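Local coordinates for integron gene cassette protein HFX_CASS2 (PDB 3FXH) that is of unknown function, an all-helical protein encoded by a mobile integron gene cassette and assembled here as a pair of identical chains, at residues I34-C39 and K75-A80. Residues are numbered along the deposited sequence; the frame is centred on the assembly and turned at random.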
ATOM      1  N   ILE A  34       8.735  -2.212  -1.487  1.00 23.68           N
ATOM      2  CA  ILE A  34       8.760  -1.178  -0.467  1.00 22.25           C
ATOM      3  C   ILE A  34       7.478  -1.199   0.347  1.00 20.50           C
ATOM      4  O   ILE A  34       7.514  -1.159   1.571  1.00 22.42           O
ATOM      5  CB  ILE A  34       8.944   0.219  -1.067  1.00 26.88           C
ATOM      6  CG1 ILE A  34      10.352   0.355  -1.653  1.00 29.27           C
ATOM      7  CG2 ILE A  34       8.716   1.287   0.002  1.00 27.05           C
ATOM      8  CD1 ILE A  34      10.503   1.544  -2.615  1.00 25.05           C
ATOM      9  N   ILE A  35       6.341  -1.229  -0.336  1.00 20.65           N
ATOM     10  CA  ILE A  35       5.061  -1.248   0.367  1.00 19.25           C
ATOM     11  C   ILE A  35       4.993  -2.432   1.330  1.00 19.65           C
ATOM     12  O   ILE A  35       4.649  -2.268   2.501  1.00 19.29           O
ATOM     13  CB  ILE A  35       3.854  -1.238  -0.603  1.00 22.92           C
ATOM     14  CG1 ILE A  35       3.846   0.073  -1.404  1.00 20.18           C
ATOM     15  CG2 ILE A  35       2.538  -1.442   0.184  1.00 18.33           C
ATOM     16  CD1 ILE A  35       2.701   0.191  -2.432  1.00 20.74           C
ATOM     17  N   ARG A  36       5.356  -3.612   0.849  1.00 20.43           N
ATOM     18  CA  ARG A  36       5.381  -4.812   1.702  1.00 21.34           C
ATOM     19  C   ARG A  36       6.243  -4.629   2.957  1.00 20.67           C
ATOM     20  O   ARG A  36       5.808  -4.925   4.058  1.00 24.72           O
ATOM     21  CB  ARG A  36       5.875  -6.031   0.908  1.00 24.20           C
ATOM     22  CG  ARG A  36       6.003  -7.312   1.743  1.00 23.04           C
ATOM     23  CD  ARG A  36       6.805  -8.381   1.015  1.00 28.11           C
ATOM     24  NE  ARG A  36       8.240  -8.094   1.038  1.00 26.37           N
ATOM     25  CZ  ARG A  36       9.011  -8.054  -0.044  1.00 33.51           C
ATOM     26  NH1 ARG A  36       8.483  -8.269  -1.237  1.00 33.75           N
ATOM     27  NH2 ARG A  36      10.306  -7.803   0.068  1.00 32.23           N
ATOM     28  N   GLU A  37       7.469  -4.141   2.799  1.00 22.89           N
ATOM     29  CA  GLU A  37       8.376  -4.020   3.939  1.00 22.96           C
ATOM     30  C   GLU A  37       7.973  -2.907   4.911  1.00 24.67           C
ATOM     31  O   GLU A  37       8.174  -3.017   6.111  1.00 22.02           O
ATOM     32  CB  GLU A  37       9.809  -3.838   3.460  1.00 23.70           C
ATOM     33  CG  GLU A  37      10.309  -5.093   2.759  1.00 25.72           C
ATOM     34  CD  GLU A  37      10.310  -6.302   3.693  1.00 34.57           C
ATOM     35  OE1 GLU A  37      10.854  -6.200   4.823  1.00 30.77           O
ATOM     36  OE2 GLU A  37       9.756  -7.352   3.299  1.00 31.96           O
ATOM     37  N   ILE A  38       7.378  -1.843   4.390  1.00 23.47           N
ATOM     38  CA  ILE A  38       6.879  -0.801   5.268  1.00 22.80           C
ATOM     39  C   ILE A  38       5.707  -1.359   6.052  1.00 25.80           C
ATOM     40  O   ILE A  38       5.605  -1.124   7.260  1.00 26.08           O
ATOM     41  CB  ILE A  38       6.477   0.474   4.503  1.00 23.03           C
ATOM     42  CG1 ILE A  38       7.716   1.157   3.925  1.00 20.51           C
ATOM     43  CG2 ILE A  38       5.767   1.455   5.435  1.00 21.71           C
ATOM     44  CD1 ILE A  38       7.365   2.441   3.121  1.00 25.00           C
ATOM     45  N   CYS A  39       4.833  -2.124   5.389  1.00 23.16           N
ATOM     46  CA  CYS A  39       3.754  -2.772   6.141  1.00 20.94           C
ATOM     47  C   CYS A  39       4.321  -3.611   7.281  1.00 21.97           C
ATOM     48  O   CYS A  39       3.811  -3.559   8.395  1.00 23.17           O
ATOM     49  CB  CYS A  39       2.862  -3.623   5.238  1.00 17.59           C
ATOM     50  SG  CYS A  39       1.756  -2.636   4.199  1.00 22.32           S
ATOM     51  N   LYS A  75      13.615  -7.030   4.527  1.00 40.79           N
ATOM     52  CA  LYS A  75      13.930  -7.919   3.401  1.00 42.81           C
ATOM     53  C   LYS A  75      13.760  -7.183   2.086  1.00 41.05           C
ATOM     54  O   LYS A  75      12.627  -6.936   1.660  1.00 30.31           O
ATOM     55  CB  LYS A  75      13.021  -9.151   3.393  1.00 36.95           C
ATOM     56  CG  LYS A  75      13.290 -10.132   4.510  1.00 50.04           C
ATOM     57  CD  LYS A  75      12.569 -11.446   4.261  1.00 63.24           C
ATOM     58  CE  LYS A  75      13.044 -12.525   5.221  1.00 67.41           C
ATOM     59  NZ  LYS A  75      12.360 -13.822   4.951  1.00 71.59           N
ATOM     60  N   LEU A  76      14.880  -6.846   1.447  1.00 33.86           N
ATOM     61  CA  LEU A  76      14.856  -6.072   0.211  1.00 39.50           C
ATOM     62  C   LEU A  76      15.556  -6.791  -0.932  1.00 45.22           C
ATOM     63  O   LEU A  76      16.750  -6.605  -1.150  1.00 48.62           O
ATOM     64  CB  LEU A  76      15.502  -4.708   0.431  1.00 39.47           C
ATOM     65  CG  LEU A  76      14.763  -3.815   1.430  1.00 39.83           C
ATOM     66  CD1 LEU A  76      15.689  -2.757   2.005  1.00 42.45           C
ATOM     67  CD2 LEU A  76      13.521  -3.197   0.803  1.00 31.48           C
ATOM     68  N   TYR A  77      14.811  -7.596  -1.679  1.00 43.27           N
ATOM     69  CA  TYR A  77      15.409  -8.327  -2.789  1.00 46.57           C
ATOM     70  C   TYR A  77      15.791  -7.401  -3.941  1.00 48.03           C
ATOM     71  O   TYR A  77      16.747  -7.667  -4.669  1.00 51.32           O
ATOM     72  CB  TYR A  77      14.487  -9.449  -3.262  1.00 46.40           C
ATOM     73  CG  TYR A  77      14.257 -10.498  -2.203  1.00 55.95           C
ATOM     74  CD1 TYR A  77      15.174 -11.521  -2.002  1.00 55.56           C
ATOM     75  CD2 TYR A  77      13.133 -10.455  -1.384  1.00 53.97           C
ATOM     76  CE1 TYR A  77      14.976 -12.474  -1.027  1.00 61.45           C
ATOM     77  CE2 TYR A  77      12.928 -11.411  -0.405  1.00 56.96           C
ATOM     78  CZ  TYR A  77      13.853 -12.417  -0.233  1.00 62.35           C
ATOM     79  OH  TYR A  77      13.654 -13.372   0.733  1.00 70.23           O
ATOM     80  N   TYR A  78      15.049  -6.312  -4.100  1.00 40.25           N
ATOM     81  CA  TYR A  78      15.349  -5.355  -5.160  1.00 39.93           C
ATOM     82  C   TYR A  78      16.225  -4.190  -4.716  1.00 38.62           C
ATOM     83  O   TYR A  78      17.086  -3.737  -5.467  1.00 49.49           O
ATOM     84  CB  TYR A  78      14.058  -4.815  -5.778  1.00 34.62           C
ATOM     85  CG  TYR A  78      13.302  -5.852  -6.564  1.00 39.20           C
ATOM     86  CD1 TYR A  78      12.350  -6.654  -5.949  1.00 32.59           C
ATOM     87  CD2 TYR A  78      13.542  -6.039  -7.921  1.00 37.92           C
ATOM     88  CE1 TYR A  78      11.659  -7.614  -6.659  1.00 31.74           C
ATOM     89  CE2 TYR A  78      12.851  -6.998  -8.641  1.00 40.54           C
ATOM     90  CZ  TYR A  78      11.912  -7.780  -8.004  1.00 39.77           C
ATOM     91  OH  TYR A  78      11.211  -8.730  -8.705  1.00 47.80           O
ATOM     92  N   LEU A  79      16.008  -3.700  -3.495  1.00 39.22           N
ATOM     93  CA  LEU A  79      16.563  -2.407  -3.101  1.00 34.03           C
ATOM     94  C   LEU A  79      17.797  -2.467  -2.190  1.00 41.06           C
ATOM     95  O   LEU A  79      18.350  -1.429  -1.827  1.00 41.64           O
ATOM     96  CB  LEU A  79      15.473  -1.526  -2.491  1.00 31.19           C
ATOM     97  CG  LEU A  79      14.355  -1.282  -3.516  1.00 35.99           C
ATOM     98  CD1 LEU A  79      13.053  -0.929  -2.845  1.00 39.75           C
ATOM     99  CD2 LEU A  79      14.762  -0.216  -4.527  1.00 38.74           C
ATOM    100  N   ALA A  80      18.224  -3.677  -1.837  1.00 38.46           N
ATOM    101  CA  ALA A  80      19.468  -3.858  -1.089  1.00 47.10           C
ATOM    102  C   ALA A  80      20.654  -3.835  -2.051  1.00 45.11           C
ATOM    103  O   ALA A  80      20.716  -4.629  -2.979  1.00 47.21           O
ATOM    104  CB  ALA A  80      19.440  -5.171  -0.311  1.00 46.49           C
TER
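E37 on helix 24-43 faces K75 of the irregular 75-80 loop, their CA atoms 6.8 Å apart, and side chains of the helix grip both polar groups of the K75 backbone. K75 N gives an almost straight bond (176°) to E37 OE1 at 2.9 Å, reaching the carboxylate from above its plane. K75 O receives R36 NH2 at 2.9 Å, a more bent bond whose donor is tilted from the carbonyl plane. R36 swings out with CG trans to the backbone N (chi1 177°) and bends at chi3, which turns the guanidinium back beside E37, where R36 NE makes a salt-bridge hydrogen bond of 2.8 Å to the anti lone pair of E37 OE2. E37 OE2 and K75 O thus both lie at the guanidinium edge, in its plane, fixing its rotation. Without the E37 carboxylate, as with an alanine here, K75 N would probably lose this acceptor and R36 would be freer to turn. R36 NH2 also approaches the ring edge of Y77, 4.1 Å from CD2. I34 and L79 cross nearly at right angles, CG1 of I34 pressed tightly against CD1 of L79 at 3.2 Å. E33 OE2 makes a second salt bridge to R36 NH2, and E33 accepts the backbone N-H groups of Y77 and Y78, extending the loop's polar anchorage along helix 24-43. On the apolar side, I34 and L79 both pack on I94 of helix 88-102, while I34 also meets helices 62-69 and 116-131.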